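Effector protein B, substrate of the Dot/Icm secretion system (Legionella drancourtii, PDB 4JVS) probably acts as a GTPase-activating protein, its GAP domain speeding GTP hydrolysis by a small GTPase, presumably of the Rab family. Local coordinates at residues 170-173 with 174-178; 231-235 with 236-240; 274-277 with 278-282. All coordinates share one frame; numbering follows the deposited sequence.

Contact 1 (170-173 with 174-178); sequences IILQ and LRLIQ
L172 and L176 run alongside each other on one flank of a helix, their chains heading the same way. The CD2 branch of L172 does the touching: it rests equally near CD1 and CG of L176, 3.7 Å from each. L172 starts out away from the following turn, but with CG swung far from the backbone N (chi1 -152°) its CD2 end comes back alongside L176. Q173 lies beside L176 in a similar direction. Its chain is bent at chi2 (-58°), which brings OE1 to 3.8 Å from CD1 of L176, while its NE2 is hydrogen-bonded to N169 in the preceding turn. R175 takes a different course, approaching L172 with a single guanidinium nitrogen: NH2 lies 4.1 Å from CD2 of L172, which meets the flat group obliquely. NH1 of R175 is committed outside this helix, in a salt bridge to an acidic side chain on the chain of another protein. This is an example of the i to i+4 spacing of an alpha helix serving two environments, here near the end of helix 156-177 in the N-terminal subdomain of the LepB GAP domain. Beneath the side chains the regular ladder continues, for example from L176 N to L172 O at 2.9 Å and from I177 N to Q173 O. The other protein also packs an aromatic side chain on L176, and the side chain of R175 is about 11 Å from the bound aluminum fluoride, consistent with a place in the interface with the GTPase, near the nucleotide site. On a different flank, CG2 of I170 approaches CD1 of L174 at 4.3 Å, and this looser apolar pair faces inward: I170 packs on helices 34-45 and 193-214, and L174 on those two and on helix 60-80.

Contact 2 (231-235 with 236-240); sequences YDIDE and QTLNA
D234 and T237 cross at about a right angle where an extended loop turns into helix 235-238, and the aspartate side chain makes the capping bonds. D234 OD1 accepts from T237 N, and the same oxygen takes a weak hydrogen bond from T237 OG1 at 3.2 Å. The bond to the backbone N is modelled implausibly short, so its exact length is doubtful. The torsion of D234 places the carboxylate: with CG set between the backbone N and the carbonyl carbon (chi1 81°), it folds forward over the first turn. Main-chain bonds follow. L238 N donates to D234 O at 3.0 Å, and N239 N to E235 O at the same length.

Apolar contact comes from I233, just ahead of the cap. Its CG2 branch lies 3.9 Å from CB of L238 and equally far from CG2 of T237, crossing both side chains at about a right angle. I233 and L238 are buried, both packing on helices 243-253 and 261-267, whereas D234, E235 and Q236 lie at the exposed surface.

Aspartate at the N-cap, accepting from the amide three residues on, is the classic start of an alpha helix; here it opens a short helix in the C-terminal subdomain of the LepB GAP domain.

Contact 3 (274-277 with 278-282); sequences QEVD and DSLNG
D278 donates its backbone N to Q274 O at 3.2 Å. Its carboxylate is folded back (chi1 65°) toward the carbonyl oxygens of Q274 and E275, groups that can only accept, so neither of these oxygens bonds to the carboxylate. E275 is also acidic, and with like charge about one turn away this face is probably somewhat unfavourable electrostatically. S279 N reaches E275 O through a weak bond of 3.3 Å; its OG is instead hydrogen-bonded to D244. L280 brings the apolar contact. With CG anti to the carbonyl carbon (chi1 -77°), its CD1 comes alongside CG1 of V276 at 3.7 Å, the two chains directed alike, while L280 N donates to V276 O at 3.0 Å. N281 N still reaches D277 O, but this residue leaves helical geometry, and G282 N then bonds to S279 O at 3.0 Å as the chain turns away. Here the last turn of helix 271-280 packs against two helices: E275 and V276 pack on L246 of helix 243-253 and L280 on F251 of that same helix, while L280 also meets R296 and I299 of helix 292-306.

In the fold
All three contacts are local. Contacts 1 and 3 share an i to i+4 apolar pair within a helix, whereas contact 2 is a helix start. Contact 1 is the most buried and belongs to the N-terminal subdomain; I170 and L174 face the interior, while L172, R175 and L176 meet the other protein. Contacts 2 and 3 lie in the C-terminal subdomain, only about 6 Å apart at their nearest atoms but not touching, and both rest on helix 243-253. They treat opposite helix ends: 231-240 opens one with a capping aspartate, 274-282 closes one. Each has a buried apolar side and an exposed, acid-rich one. Contact 1, centred 44 Å from contact 2 and 40 Å from contact 3, lacks such an exposed acidic side.

Contact 1 (170-173 with 174-178)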
loop_
_atom_site.group_PDB
_atom_site.type_symbol
_atom_site.label_atom_id
_atom_site.label_comp_id
_atom_site.label_asym_id
_atom_site.label_seq_id
_atom_site.Cartn_x
_atom_site.Cartn_y
_atom_site.Cartn_z
ATOM N N ILE A 170 12.544 -6.256 -2.884
ATOM C CA ILE A 170 13.890 -6.563 -2.411
ATOM C C ILE A 170 13.959 -6.327 -0.900
ATOM O O ILE A 170 14.431 -7.166 -0.135
ATOM C CB ILE A 170 14.951 -5.679 -3.104
ATOM C CG1 ILE A 170 14.998 -5.957 -4.607
ATOM C CG2 ILE A 170 16.325 -5.881 -2.476
ATOM C CD1 ILE A 170 15.994 -5.088 -5.352
ATOM N N ILE A 171 13.461 -5.174 -0.481
ATOM C CA ILE A 171 13.415 -4.811 0.922
ATOM C C ILE A 171 12.502 -5.754 1.689
ATOM O O ILE A 171 12.819 -6.139 2.807
ATOM C CB ILE A 171 12.929 -3.357 1.083
ATOM C CG1 ILE A 171 13.906 -2.411 0.369
ATOM C CG2 ILE A 171 12.740 -3.019 2.551
ATOM C CD1 ILE A 171 13.666 -0.949 0.602
ATOM N N LEU A 172 11.386 -6.139 1.070
ATOM C CA LEU A 172 10.429 -7.083 1.656
ATOM C C LEU A 172 11.084 -8.431 1.941
ATOM O O LEU A 172 11.019 -8.951 3.063
ATOM C CB LEU A 172 9.254 -7.307 0.700
ATOM C CG LEU A 172 7.861 -7.693 1.224
ATOM C CD1 LEU A 172 7.036 -8.351 0.137
ATOM C CD2 LEU A 172 7.890 -8.574 2.448
ATOM N N GLN A 173 11.696 -9.008 0.912
ATOM C CA GLN A 173 12.295 -10.326 1.056
ATOM C C GLN A 173 13.410 -10.315 2.100
ATOM O O GLN A 173 13.546 -11.273 2.862
ATOM C CB GLN A 173 12.786 -10.857 -0.292
ATOM C CG GLN A 173 11.688 -10.968 -1.340
ATOM C CD GLN A 173 10.540 -11.870 -0.915
ATOM O OE1 GLN A 173 10.721 -12.796 -0.122
ATOM N NE2 GLN A 173 9.351 -11.602 -1.446
ATOM N N LEU A 174 14.182 -9.229 2.151
ATOM C CA LEU A 174 15.237 -9.096 3.159
ATOM C C LEU A 174 14.677 -9.018 4.584
ATOM O O LEU A 174 15.204 -9.652 5.494
ATOM C CB LEU A 174 16.131 -7.884 2.874
ATOM C CG LEU A 174 16.954 -7.918 1.582
ATOM C CD1 LEU A 174 17.866 -6.695 1.490
ATOM C CD2 LEU A 174 17.749 -9.212 1.453
ATOM N N ARG A 175 13.611 -8.239 4.767
ATOM C CA ARG A 175 12.949 -8.108 6.065
ATOM C C ARG A 175 12.354 -9.449 6.485
ATOM O O ARG A 175 12.359 -9.794 7.669
ATOM C CB ARG A 175 11.857 -7.028 6.011
ATOM C CG ARG A 175 11.687 -6.212 7.294
ATOM C CD ARG A 175 10.237 -6.221 7.831
ATOM N NE ARG A 175 9.250 -5.820 6.825
ATOM C CZ ARG A 175 8.151 -6.515 6.520
ATOM N NH1 ARG A 175 7.879 -7.661 7.147
ATOM N NH2 ARG A 175 7.317 -6.065 5.582
ATOM N N LEU A 176 11.843 -10.199 5.506
ATOM C CA LEU A 176 11.322 -11.545 5.753
ATOM C C LEU A 176 12.417 -12.511 6.220
ATOM O O LEU A 176 12.268 -13.190 7.231
ATOM C CB LEU A 176 10.613 -12.101 4.506
ATOM C CG LEU A 176 9.196 -11.584 4.233
ATOM C CD1 LEU A 176 8.640 -12.128 2.941
ATOM C CD2 LEU A 176 8.272 -11.936 5.374
ATOM N N ILE A 177 13.490 -12.555 5.475
ATOM C CA ILE A 177 14.612 -13.395 5.769
ATOM C C ILE A 177 15.218 -13.003 7.067
ATOM O O ILE A 177 15.641 -13.825 7.805
ATOM C CB ILE A 177 15.649 -13.315 4.671
ATOM C CG1 ILE A 177 15.325 -14.346 3.610
ATOM C CG2 ILE A 177 17.005 -13.589 5.236
ATOM C CD1 ILE A 177 15.772 -13.969 2.235
ATOM N N GLN A 178 15.220 -11.728 7.352
ATOM C CA GLN A 178 15.763 -11.205 8.573
ATOM C C GLN A 178 14.992 -11.677 9.759
ATOM O O GLN A 178 15.417 -11.481 10.859
ATOM C CB GLN A 178 15.778 -9.694 8.559
ATOM C CG GLN A 178 15.901 -9.057 9.921
ATOM C CD GLN A 178 17.320 -8.877 10.331
ATOM O OE1 GLN A 178 18.027 -9.838 10.542
ATOM N NE2 GLN A 178 17.748 -7.649 10.438
#

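Contact 2 (231-235 with 236-240)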
loop_
_atom_site.group_PDB
_atom_site.type_symbol
_atom_site.label_atom_id
_atom_site.label_comp_id
_atom_site.label_asym_id
_atom_site.label_seq_id
_atom_site.Cartn_x
_atom_site.Cartn_y
_atom_site.Cartn_z
ATOM N N TYR A 231 -0.421 20.588 -11.050
ATOM C CA TYR A 231 -0.530 21.462 -12.213
ATOM C C TYR A 231 -1.283 22.717 -11.795
ATOM O O TYR A 231 -1.931 22.723 -10.752
ATOM C CB TYR A 231 -1.258 20.755 -13.352
ATOM C CG TYR A 231 -0.505 19.547 -13.866
ATOM C CD1 TYR A 231 0.769 19.681 -14.407
ATOM C CD2 TYR A 231 -1.062 18.277 -13.803
ATOM C CE1 TYR A 231 1.463 18.589 -14.870
ATOM C CE2 TYR A 231 -0.373 17.179 -14.261
ATOM C CZ TYR A 231 0.889 17.341 -14.795
ATOM O OH TYR A 231 1.583 16.249 -15.265
ATOM N N ASP A 232 -1.188 23.778 -12.593
ATOM C CA ASP A 232 -1.793 25.059 -12.232
ATOM C C ASP A 232 -3.301 24.920 -11.940
ATOM O O ASP A 232 -4.066 24.395 -12.754
ATOM C CB ASP A 232 -1.508 26.129 -13.304
ATOM C CG ASP A 232 -0.039 26.591 -13.315
ATOM O OD1 ASP A 232 0.694 26.301 -12.349
ATOM O OD2 ASP A 232 0.392 27.244 -14.290
ATOM N N ILE A 233 -3.715 25.370 -10.773
ATOM C CA ILE A 233 -5.113 25.368 -10.421
ATOM C C ILE A 233 -5.616 26.784 -10.355
ATOM O O ILE A 233 -5.191 27.546 -9.524
ATOM C CB ILE A 233 -5.339 24.797 -9.024
ATOM C CG1 ILE A 233 -4.652 23.472 -8.845
ATOM C CG2 ILE A 233 -6.799 24.569 -8.780
ATOM C CD1 ILE A 233 -4.900 22.882 -7.500
ATOM N N ASP A 234 -6.570 27.104 -11.206
ATOM C CA ASP A 234 -7.147 28.426 -11.291
ATOM C C ASP A 234 -8.131 28.724 -10.200
ATOM O O ASP A 234 -8.660 27.853 -9.568
ATOM C CB ASP A 234 -7.819 28.629 -12.632
ATOM C CG ASP A 234 -9.151 28.038 -12.672
ATOM O OD1 ASP A 234 -9.705 27.824 -11.609
ATOM O OD2 ASP A 234 -9.658 27.753 -13.746
ATOM N N GLU A 235 -8.406 29.993 -10.016
ATOM C CA GLU A 235 -9.149 30.459 -8.874
ATOM C C GLU A 235 -10.515 29.832 -8.851
ATOM O O GLU A 235 -10.998 29.412 -7.833
ATOM C CB GLU A 235 -9.283 31.969 -9.000
ATOM C CG GLU A 235 -9.836 32.676 -7.793
ATOM C CD GLU A 235 -8.840 32.791 -6.689
ATOM O OE1 GLU A 235 -7.754 32.210 -6.809
ATOM O OE2 GLU A 235 -9.159 33.453 -5.695
ATOM N N GLN A 236 -11.132 29.684 -9.986
ATOM C CA GLN A 236 -12.457 29.167 -10.050
ATOM C C GLN A 236 -12.489 27.693 -9.754
ATOM O O GLN A 236 -13.411 27.203 -9.178
ATOM C CB GLN A 236 -12.978 29.426 -11.442
ATOM C CG GLN A 236 -14.373 29.896 -11.557
ATOM C CD GLN A 236 -15.042 29.245 -12.715
ATOM O OE1 GLN A 236 -15.346 29.885 -13.714
ATOM N NE2 GLN A 236 -15.262 27.955 -12.602
ATOM N N THR A 237 -11.494 26.965 -10.197
ATOM C CA THR A 237 -11.460 25.542 -9.926
ATOM C C THR A 237 -11.240 25.287 -8.481
ATOM O O THR A 237 -11.693 24.333 -7.917
ATOM C CB THR A 237 -10.365 24.826 -10.693
ATOM O OG1 THR A 237 -10.690 24.824 -12.077
ATOM C CG2 THR A 237 -10.280 23.422 -10.220
ATOM N N LEU A 238 -10.442 26.149 -7.917
ATOM C CA LEU A 238 -10.009 26.046 -6.531
ATOM C C LEU A 238 -11.103 26.447 -5.532
ATOM O O LEU A 238 -11.138 25.939 -4.418
ATOM C CB LEU A 238 -8.749 26.886 -6.328
ATOM C CG LEU A 238 -7.912 26.724 -5.062
ATOM C CD1 LEU A 238 -7.386 25.307 -4.911
ATOM C CD2 LEU A 238 -6.761 27.717 -5.104
ATOM N N ASN A 239 -11.997 27.355 -5.931
ATOM C CA ASN A 239 -13.111 27.771 -5.070
ATOM C C ASN A 239 -14.269 26.789 -5.114
ATOM O O ASN A 239 -15.260 26.950 -4.402
ATOM C CB ASN A 239 -13.606 29.172 -5.429
ATOM C CG ASN A 239 -12.596 30.256 -5.093
ATOM O OD1 ASN A 239 -12.118 30.965 -5.978
ATOM N ND2 ASN A 239 -12.269 30.392 -3.809
ATOM N N ALA A 240 -14.128 25.772 -5.957
ATOM C CA ALA A 240 -15.118 24.709 -6.070
ATOM C C ALA A 240 -14.743 23.509 -5.191
ATOM O O ALA A 240 -15.532 22.578 -5.002
ATOM C CB ALA A 240 -15.270 24.278 -7.532
#

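Contact 3 (274-277 with 278-282)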
loop_
_atom_site.group_PDB
_atom_site.type_symbol
_atom_site.label_atom_id
_atom_site.label_comp_id
_atom_site.label_asym_id
_atom_site.label_seq_id
_atom_site.Cartn_x
_atom_site.Cartn_y
_atom_site.Cartn_z
ATOM N N GLN A 274 -11.560 29.062 5.577
ATOM C CA GLN A 274 -12.627 28.576 6.404
ATOM C C GLN A 274 -12.866 27.127 6.180
ATOM O O GLN A 274 -13.058 26.380 7.094
ATOM C CB GLN A 274 -13.882 29.277 5.980
ATOM C CG GLN A 274 -14.577 30.025 7.081
ATOM C CD GLN A 274 -15.692 30.850 6.539
ATOM O OE1 GLN A 274 -16.109 30.663 5.415
ATOM N NE2 GLN A 274 -16.179 31.772 7.331
ATOM N N GLU A 275 -12.884 26.732 4.930
ATOM C CA GLU A 275 -13.030 25.350 4.596
ATOM C C GLU A 275 -11.858 24.551 5.026
ATOM O O GLU A 275 -12.003 23.432 5.429
ATOM C CB GLU A 275 -13.253 25.192 3.127
ATOM C CG GLU A 275 -14.257 26.173 2.601
ATOM C CD GLU A 275 -15.512 25.510 2.160
ATOM O OE1 GLU A 275 -15.480 24.775 1.182
ATOM O OE2 GLU A 275 -16.542 25.732 2.792
ATOM N N VAL A 276 -10.680 25.117 4.880
ATOM C CA VAL A 276 -9.472 24.465 5.296
ATOM C C VAL A 276 -9.423 24.266 6.772
ATOM O O VAL A 276 -9.009 23.242 7.215
ATOM C CB VAL A 276 -8.242 25.236 4.868
ATOM C CG1 VAL A 276 -7.006 24.629 5.480
ATOM C CG2 VAL A 276 -8.114 25.206 3.376
ATOM N N ASP A 277 -9.848 25.257 7.529
ATOM C CA ASP A 277 -9.830 25.184 8.986
ATOM C C ASP A 277 -10.768 24.115 9.556
ATOM O O ASP A 277 -10.395 23.380 10.470
ATOM C CB ASP A 277 -10.152 26.549 9.608
ATOM C CG ASP A 277 -9.919 26.578 11.117
ATOM O OD1 ASP A 277 -10.774 27.143 11.845
ATOM O OD2 ASP A 277 -8.879 26.046 11.573
ATOM N N ASP A 278 -11.984 24.017 9.039
ATOM C CA ASP A 278 -12.909 23.063 9.637
ATOM C C ASP A 278 -12.679 21.628 9.142
ATOM O O ASP A 278 -13.238 20.667 9.690
ATOM C CB ASP A 278 -14.376 23.527 9.539
ATOM C CG ASP A 278 -14.877 23.608 8.119
ATOM O OD1 ASP A 278 -14.691 22.638 7.349
ATOM O OD2 ASP A 278 -15.475 24.645 7.778
ATOM N N SER A 279 -11.844 21.489 8.115
ATOM C CA SER A 279 -11.355 20.173 7.721
ATOM C C SER A 279 -10.155 19.779 8.580
ATOM O O SER A 279 -10.032 18.630 8.991
ATOM C CB SER A 279 -10.995 20.138 6.240
ATOM O OG SER A 279 -11.935 19.363 5.515
ATOM N N LEU A 280 -9.274 20.736 8.852
ATOM C CA LEU A 280 -8.166 20.508 9.770
ATOM C C LEU A 280 -8.685 20.101 11.143
ATOM O O LEU A 280 -8.058 19.307 11.841
ATOM C CB LEU A 280 -7.320 21.771 9.916
ATOM C CG LEU A 280 -6.355 22.110 8.789
ATOM C CD1 LEU A 280 -5.971 23.579 8.864
ATOM C CD2 LEU A 280 -5.128 21.250 8.898
ATOM N N ASN A 281 -9.833 20.663 11.518
ATOM C CA ASN A 281 -10.477 20.369 12.795
ATOM C C ASN A 281 -11.457 19.201 12.701
ATOM O O ASN A 281 -12.414 19.114 13.475
ATOM C CB ASN A 281 -11.204 21.608 13.318
ATOM C CG ASN A 281 -10.251 22.729 13.713
ATOM O OD1 ASN A 281 -10.395 23.866 13.264
ATOM N ND2 ASN A 281 -9.280 22.415 14.569
ATOM N N GLY A 282 -11.213 18.317 11.738
ATOM C CA GLY A 282 -12.029 17.133 11.547
ATOM C C GLY A 282 -11.313 15.912 12.080
ATOM O O GLY A 282 -10.497 16.023 12.994
#